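Side-chain contacts in arabinogalactan endo-1,4-beta-galactosidase (Ignisphaera aggregans, PDB 7OSK), which probably hydrolyses internal beta-1,4-galactosidic bonds of galactans through this calcium-binding, family 53 catalytic domain: residues Ala154-Ser157 with Tyr158-Val162; Phe196-Pro199 with Asp200-Ala204. All coordinates share one frame; numbering follows the deposited sequence.

Interaction 1 of 2, residues Ala154-Ser157 with Tyr158-Val162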
ATOM      1  N   ALA A 154      -6.104  -6.193 -23.087  1.00 25.16           N
ATOM      2  CA  ALA A 154      -6.245  -7.647 -23.075  1.00 24.33           C
ATOM      3  C   ALA A 154      -5.734  -8.329 -24.344  1.00 26.56           C
ATOM      4  O   ALA A 154      -5.072  -9.366 -24.267  1.00 27.28           O
ATOM      5  CB  ALA A 154      -7.701  -8.015 -22.849  1.00 25.78           C
ATOM      6  N   ASN A 155      -6.046  -7.754 -25.502  1.00 27.47           N
ATOM      7  CA  ASN A 155      -5.729  -8.383 -26.783  1.00 27.64           C
ATOM      8  C   ASN A 155      -4.681  -7.616 -27.580  1.00 27.66           C
ATOM      9  O   ASN A 155      -4.508  -7.847 -28.778  1.00 27.96           O
ATOM     10  CB  ASN A 155      -7.003  -8.543 -27.616  1.00 29.97           C
ATOM     11  CG  ASN A 155      -7.954  -9.566 -27.027  1.00 34.29           C
ATOM     12  OD1 ASN A 155      -7.756 -10.772 -27.184  1.00 34.83           O
ATOM     13  ND2 ASN A 155      -8.994  -9.091 -26.347  1.00 32.09           N
ATOM     14  N   LEU A 156      -3.981  -6.704 -26.914  1.00 25.85           N
ATOM     15  CA  LEU A 156      -2.848  -6.028 -27.531  1.00 27.66           C
ATOM     16  C   LEU A 156      -1.656  -6.975 -27.572  1.00 27.77           C
ATOM     17  O   LEU A 156      -1.366  -7.658 -26.587  1.00 28.28           O
ATOM     18  CB  LEU A 156      -2.482  -4.754 -26.766  1.00 27.20           C
ATOM     19  CG  LEU A 156      -3.550  -3.662 -26.678  1.00 29.52           C
ATOM     20  CD1 LEU A 156      -2.995  -2.449 -25.948  1.00 28.02           C
ATOM     21  CD2 LEU A 156      -4.062  -3.269 -28.058  1.00 29.67           C
ATOM     22  N   SER A 157      -0.975  -7.024 -28.713  1.00 25.71           N
ATOM     23  CA  SER A 157       0.245  -7.815 -28.832  1.00 26.80           C
ATOM     24  C   SER A 157       1.296  -7.240 -27.894  1.00 25.69           C
ATOM     25  O   SER A 157       1.158  -6.111 -27.421  1.00 24.63           O
ATOM     26  CB  SER A 157       0.756  -7.822 -30.272  1.00 27.28           C
ATOM     27  OG  SER A 157       1.141  -6.519 -30.675  1.00 28.79           O
ATOM     28  N   TYR A 158       2.344  -8.009 -27.623  1.00 25.64           N
ATOM     29  CA  TYR A 158       3.347  -7.582 -26.655  1.00 23.32           C
ATOM     30  C   TYR A 158       3.968  -6.227 -27.011  1.00 23.63           C
ATOM     31  O   TYR A 158       4.093  -5.368 -26.141  1.00 22.44           O
ATOM     32  CB  TYR A 158       4.447  -8.632 -26.509  1.00 23.15           C
ATOM     33  CG  TYR A 158       5.565  -8.157 -25.619  1.00 25.81           C
ATOM     34  CD1 TYR A 158       5.376  -8.038 -24.252  1.00 23.79           C
ATOM     35  CD2 TYR A 158       6.803  -7.808 -26.142  1.00 23.70           C
ATOM     36  CE1 TYR A 158       6.383  -7.591 -23.430  1.00 23.54           C
ATOM     37  CE2 TYR A 158       7.818  -7.362 -25.326  1.00 21.89           C
ATOM     38  CZ  TYR A 158       7.601  -7.258 -23.969  1.00 22.32           C
ATOM     39  OH  TYR A 158       8.603  -6.814 -23.145  1.00 24.31           O
ATOM     40  N   PRO A 159       4.353  -6.022 -28.283  1.00 25.73           N
ATOM     41  CA  PRO A 159       4.917  -4.712 -28.632  1.00 24.58           C
ATOM     42  C   PRO A 159       3.938  -3.565 -28.387  1.00 26.46           C
ATOM     43  O   PRO A 159       4.337  -2.513 -27.887  1.00 26.18           O
ATOM     44  CB  PRO A 159       5.228  -4.849 -30.126  1.00 23.92           C
ATOM     45  CG  PRO A 159       5.377  -6.304 -30.352  1.00 24.92           C
ATOM     46  CD  PRO A 159       4.392  -6.949 -29.427  1.00 26.50           C
ATOM     47  N   GLU A 160       2.672  -3.773 -28.735  1.00 26.43           N
ATOM     48  CA  GLU A 160       1.645  -2.764 -28.519  1.00 24.56           C
ATOM     49  C   GLU A 160       1.429  -2.537 -27.025  1.00 25.14           C
ATOM     50  O   GLU A 160       1.100  -1.432 -26.596  1.00 26.14           O
ATOM     51  CB  GLU A 160       0.333  -3.180 -29.189  1.00 26.12           C
ATOM     52  CG  GLU A 160       0.437  -3.364 -30.698  1.00 29.31           C
ATOM     53  CD  GLU A 160      -0.841  -3.911 -31.314  1.00 31.01           C
ATOM     54  OE1 GLU A 160      -1.846  -4.046 -30.587  1.00 29.83           O
ATOM     55  OE2 GLU A 160      -0.843  -4.207 -32.527  1.00 33.06           O
ATOM     56  N   LEU A 161       1.624  -3.590 -26.238  1.00 24.58           N
ATOM     57  CA  LEU A 161       1.444  -3.507 -24.794  1.00 24.11           C
ATOM     58  C   LEU A 161       2.540  -2.658 -24.158  1.00 24.90           C
ATOM     59  O   LEU A 161       2.278  -1.892 -23.231  1.00 23.88           O
ATOM     60  CB  LEU A 161       1.429  -4.909 -24.176  1.00 24.77           C
ATOM     61  CG  LEU A 161       1.145  -5.005 -22.675  1.00 22.41           C
ATOM     62  CD1 LEU A 161      -0.212  -4.405 -22.326  1.00 23.18           C
ATOM     63  CD2 LEU A 161       1.221  -6.456 -22.219  1.00 22.37           C
ATOM     64  N   VAL A 162       3.766  -2.801 -24.655  1.00 22.86           N
ATOM     65  CA  VAL A 162       4.879  -1.985 -24.182  1.00 24.85           C
ATOM     66  C   VAL A 162       4.581  -0.514 -24.446  1.00 26.44           C
ATOM     67  O   VAL A 162       4.862   0.349 -23.614  1.00 26.42           O
ATOM     68  CB  VAL A 162       6.212  -2.369 -24.867  1.00 24.69           C
ATOM     69  CG1 VAL A 162       7.336  -1.444 -24.422  1.00 22.03           C
ATOM     70  CG2 VAL A 162       6.572  -3.814 -24.566  1.00 24.62           C
TER
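The carboxylate of Glu160 has Ser157 over one face and Leu156 near one oxygen. Ser157 OG stands above that plane, over the CG-CD bond, at 3.3 Å from Glu160 CD. Leu156 comes from another direction, with its CD2 methyl 3.5 Å from Glu160 OE1. These two side chains cross at about a right angle. Glu160 CG lies anti to its own carbonyl carbon (chi1 -60°), and the chain runs extended from there, which carries the carboxylate back toward the residues before the helix. The other flat group is the Tyr158 ring. Val162 CG2 lies 3.6 Å above one of its faces, offset toward the rim.

Ser157 is the N-cap residue, and its carbonyl opens the helix. Leu161 N donates to Ser157 O at 2.8 Å, the first i to i+4 bond. Serine at the N-cap with glutamate three residues on fits the sequence of a capping box. Neither reciprocal bond of that motif is within hydrogen-bonding distance as modelled: Glu160 OE1 is 3.6 Å from Ser157 N, and Ser157 OG is 3.7 Å from Glu160 N. Pro159 CD lies beside the same hydroxyl, 3.5 Å from Ser157 OG.

Tyr158 turns away from the loop, and its OH is hydrogen-bonded to Gln208 O. The contact joins the loop after strand 130-135 to the start of helix 158-178, at the surface of the barrel. Tyr158, Leu161 and Val162 face helix 206-223 and pack on Leu212.

Interaction 2 of 2, residues Phe196-Pro199 with Asp200-Ala204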
ATOM      1  N   PHE A 196       3.423  -9.270 -13.534  1.00 23.00           N
ATOM      2  CA  PHE A 196       2.172  -8.534 -13.702  1.00 22.57           C
ATOM      3  C   PHE A 196       1.759  -8.583 -15.165  1.00 21.19           C
ATOM      4  O   PHE A 196       2.542  -8.997 -16.016  1.00 24.78           O
ATOM      5  CB  PHE A 196       2.291  -7.072 -13.223  1.00 21.08           C
ATOM      6  CG  PHE A 196       3.191  -6.191 -14.077  1.00 22.51           C
ATOM      7  CD1 PHE A 196       4.325  -6.694 -14.704  1.00 22.13           C
ATOM      8  CD2 PHE A 196       2.898  -4.842 -14.234  1.00 23.08           C
ATOM      9  CE1 PHE A 196       5.139  -5.871 -15.473  1.00 21.69           C
ATOM     10  CE2 PHE A 196       3.711  -4.017 -15.003  1.00 25.70           C
ATOM     11  CZ  PHE A 196       4.829  -4.532 -15.621  1.00 22.23           C
ATOM     12  N   LEU A 197       0.529  -8.166 -15.449  1.00 21.13           N
ATOM     13  CA  LEU A 197       0.008  -8.158 -16.812  1.00 22.66           C
ATOM     14  C   LEU A 197       0.079  -9.548 -17.445  1.00 22.66           C
ATOM     15  O   LEU A 197       0.705  -9.731 -18.490  1.00 21.17           O
ATOM     16  CB  LEU A 197       0.778  -7.149 -17.670  1.00 21.90           C
ATOM     17  CG  LEU A 197       0.571  -5.676 -17.320  1.00 21.43           C
ATOM     18  CD1 LEU A 197       1.575  -4.815 -18.064  1.00 21.50           C
ATOM     19  CD2 LEU A 197      -0.847  -5.249 -17.648  1.00 21.16           C
ATOM     20  N   TRP A 198      -0.565 -10.523 -16.809  1.00 22.89           N
ATOM     21  CA  TRP A 198      -0.511 -11.906 -17.274  1.00 21.26           C
ATOM     22  C   TRP A 198      -1.222 -12.094 -18.614  1.00 25.76           C
ATOM     23  O   TRP A 198      -2.201 -11.405 -18.901  1.00 30.29           O
ATOM     24  CB  TRP A 198      -1.133 -12.843 -16.239  1.00 19.99           C
ATOM     25  CG  TRP A 198      -0.359 -12.939 -14.964  1.00 20.69           C
ATOM     26  CD1 TRP A 198       0.924 -12.536 -14.754  1.00 21.27           C
ATOM     27  CD2 TRP A 198      -0.821 -13.471 -13.718  1.00 21.09           C
ATOM     28  NE1 TRP A 198       1.294 -12.786 -13.454  1.00 19.90           N
ATOM     29  CE2 TRP A 198       0.238 -13.360 -12.797  1.00 19.49           C
ATOM     30  CE3 TRP A 198      -2.029 -14.031 -13.293  1.00 19.77           C
ATOM     31  CZ2 TRP A 198       0.127 -13.785 -11.478  1.00 18.38           C
ATOM     32  CZ3 TRP A 198      -2.136 -14.454 -11.982  1.00 20.21           C
ATOM     33  CH2 TRP A 198      -1.064 -14.328 -11.091  1.00 18.10           C
ATOM     34  N   PRO A 199      -0.736 -13.036 -19.442  1.00 24.34           N
ATOM     35  CA  PRO A 199       0.452 -13.872 -19.231  1.00 23.55           C
ATOM     36  C   PRO A 199       1.740 -13.238 -19.761  1.00 23.25           C
ATOM     37  O   PRO A 199       2.821 -13.767 -19.506  1.00 22.81           O
ATOM     38  CB  PRO A 199       0.115 -15.143 -20.010  1.00 24.43           C
ATOM     39  CG  PRO A 199      -0.718 -14.660 -21.143  1.00 24.30           C
ATOM     40  CD  PRO A 199      -1.477 -13.452 -20.647  1.00 23.60           C
ATOM     41  N   ASP A 200       1.623 -12.119 -20.475  1.00 25.26           N
ATOM     42  CA  ASP A 200       2.761 -11.519 -21.176  1.00 25.83           C
ATOM     43  C   ASP A 200       3.916 -11.109 -20.260  1.00 27.30           C
ATOM     44  O   ASP A 200       5.074 -11.091 -20.685  1.00 24.56           O
ATOM     45  CB  ASP A 200       2.298 -10.301 -21.974  1.00 25.41           C
ATOM     46  CG  ASP A 200       1.467 -10.680 -23.187  1.00 28.03           C
ATOM     47  OD1 ASP A 200       0.566 -11.538 -23.046  1.00 25.80           O
ATOM     48  OD2 ASP A 200       1.720 -10.129 -24.282  1.00 26.64           O
ATOM     49  N   GLY A 201       3.596 -10.768 -19.015  1.00 24.09           N
ATOM     50  CA  GLY A 201       4.603 -10.413 -18.030  1.00 23.77           C
ATOM     51  C   GLY A 201       4.512 -11.319 -16.816  1.00 24.52           C
ATOM     52  O   GLY A 201       4.606 -10.862 -15.675  1.00 22.33           O
ATOM     53  N   SER A 202       4.338 -12.612 -17.066  1.00 22.57           N
ATOM     54  CA  SER A 202       4.052 -13.570 -16.005  1.00 21.28           C
ATOM     55  C   SER A 202       5.299 -14.119 -15.325  1.00 24.71           C
ATOM     56  O   SER A 202       5.299 -15.266 -14.880  1.00 28.69           O
ATOM     57  CB  SER A 202       3.234 -14.736 -16.567  1.00 22.97           C
ATOM     58  OG  SER A 202       3.046 -15.748 -15.594  1.00 23.51           O
ATOM     59  N   ALA A 203       6.357 -13.314 -15.257  1.00 23.16           N
ATOM     60  CA  ALA A 203       7.614 -13.715 -14.612  1.00 24.81           C
ATOM     61  C   ALA A 203       8.273 -14.914 -15.307  1.00 25.12           C
ATOM     62  O   ALA A 203       9.487 -14.914 -15.526  1.00 23.56           O
ATOM     63  CB  ALA A 203       7.380 -14.019 -13.132  1.00 20.53           C
ATOM     64  N   ALA A 204       7.484 -15.942 -15.618  1.00 22.36           N
ATOM     65  CA  ALA A 204       7.930 -17.025 -16.487  1.00 24.50           C
ATOM     66  C   ALA A 204       8.470 -16.450 -17.792  1.00 26.66           C
ATOM     67  O   ALA A 204       9.549 -16.829 -18.250  1.00 28.32           O
ATOM     68  CB  ALA A 204       6.794 -17.990 -16.756  1.00 24.29           C
TER
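Trp198 and Ser202 meet across the turn. Ser202 OG lies over one face of the indole near CD1, while Ser202 CA comes to the rim, 3.5 Å from Trp198 CD1. Ser202 CB is 3.7 Å from Trp198 CD1. Gly201 O sits at the ring edge, near its plane. Trp198 CG is anti to its carbonyl carbon (chi1 -67°); the CB bond leaves the turn, but the end of the ring comes back beside it. The indole NE1 is bonded to Asn194 O, which would limit the turning of the ring. Replacing Trp198 by an alanine is likely to leave Asn194 O without this donor and open a gap beside Ser202.

Pro199 and Asp200 lie side by side and point the same way. Asp200 OD1 is 3.7 Å from Pro199 CD, and its charge has a long, weak ion pair with Lys149. The peptide bond before Pro199 is cis. Within 196-199, Leu197 CD1 lies over a face of the Phe196 ring, offset toward the rim.

The backbone ties the pieces together. Gly201 N donates to Leu197 O at 3.1 Å. Two weak bonds add to it: Phe196 N to Gly201 O at 2.9 Å, and Ser202 N to Pro199 O at 3.1 Å. The latter closes a beta turn, Pro199 to Ser202. The arrangement is a compact, irregular beta-alpha loop of a TIM barrel, between strand 185-188 and helix 206-223.

How the interactions relate
The two contacts belong to consecutive beta-alpha units of the barrel and lie on the same side of the chain's centre, their own centres about 12 Å apart. Interaction 1 is a surface contact, a helix start. Interaction 2 is partly buried and has no regular helix or strand. They touch directly: Tyr158 CB is 3.8 Å from Asp200 OD2, and Leu161 CD2 packs on Asp200 CB. Both also rest on helix 206-223, where Leu212 meets side chains from each. Their chemistry differs. In 154-162 one helical hydrogen bond is accompanied by van der Waals contacts of Ser157 and Leu156 with the Glu160 side chain. In 196-204 backbone bonds hold a cis-proline turn, with the Trp198 indole against it.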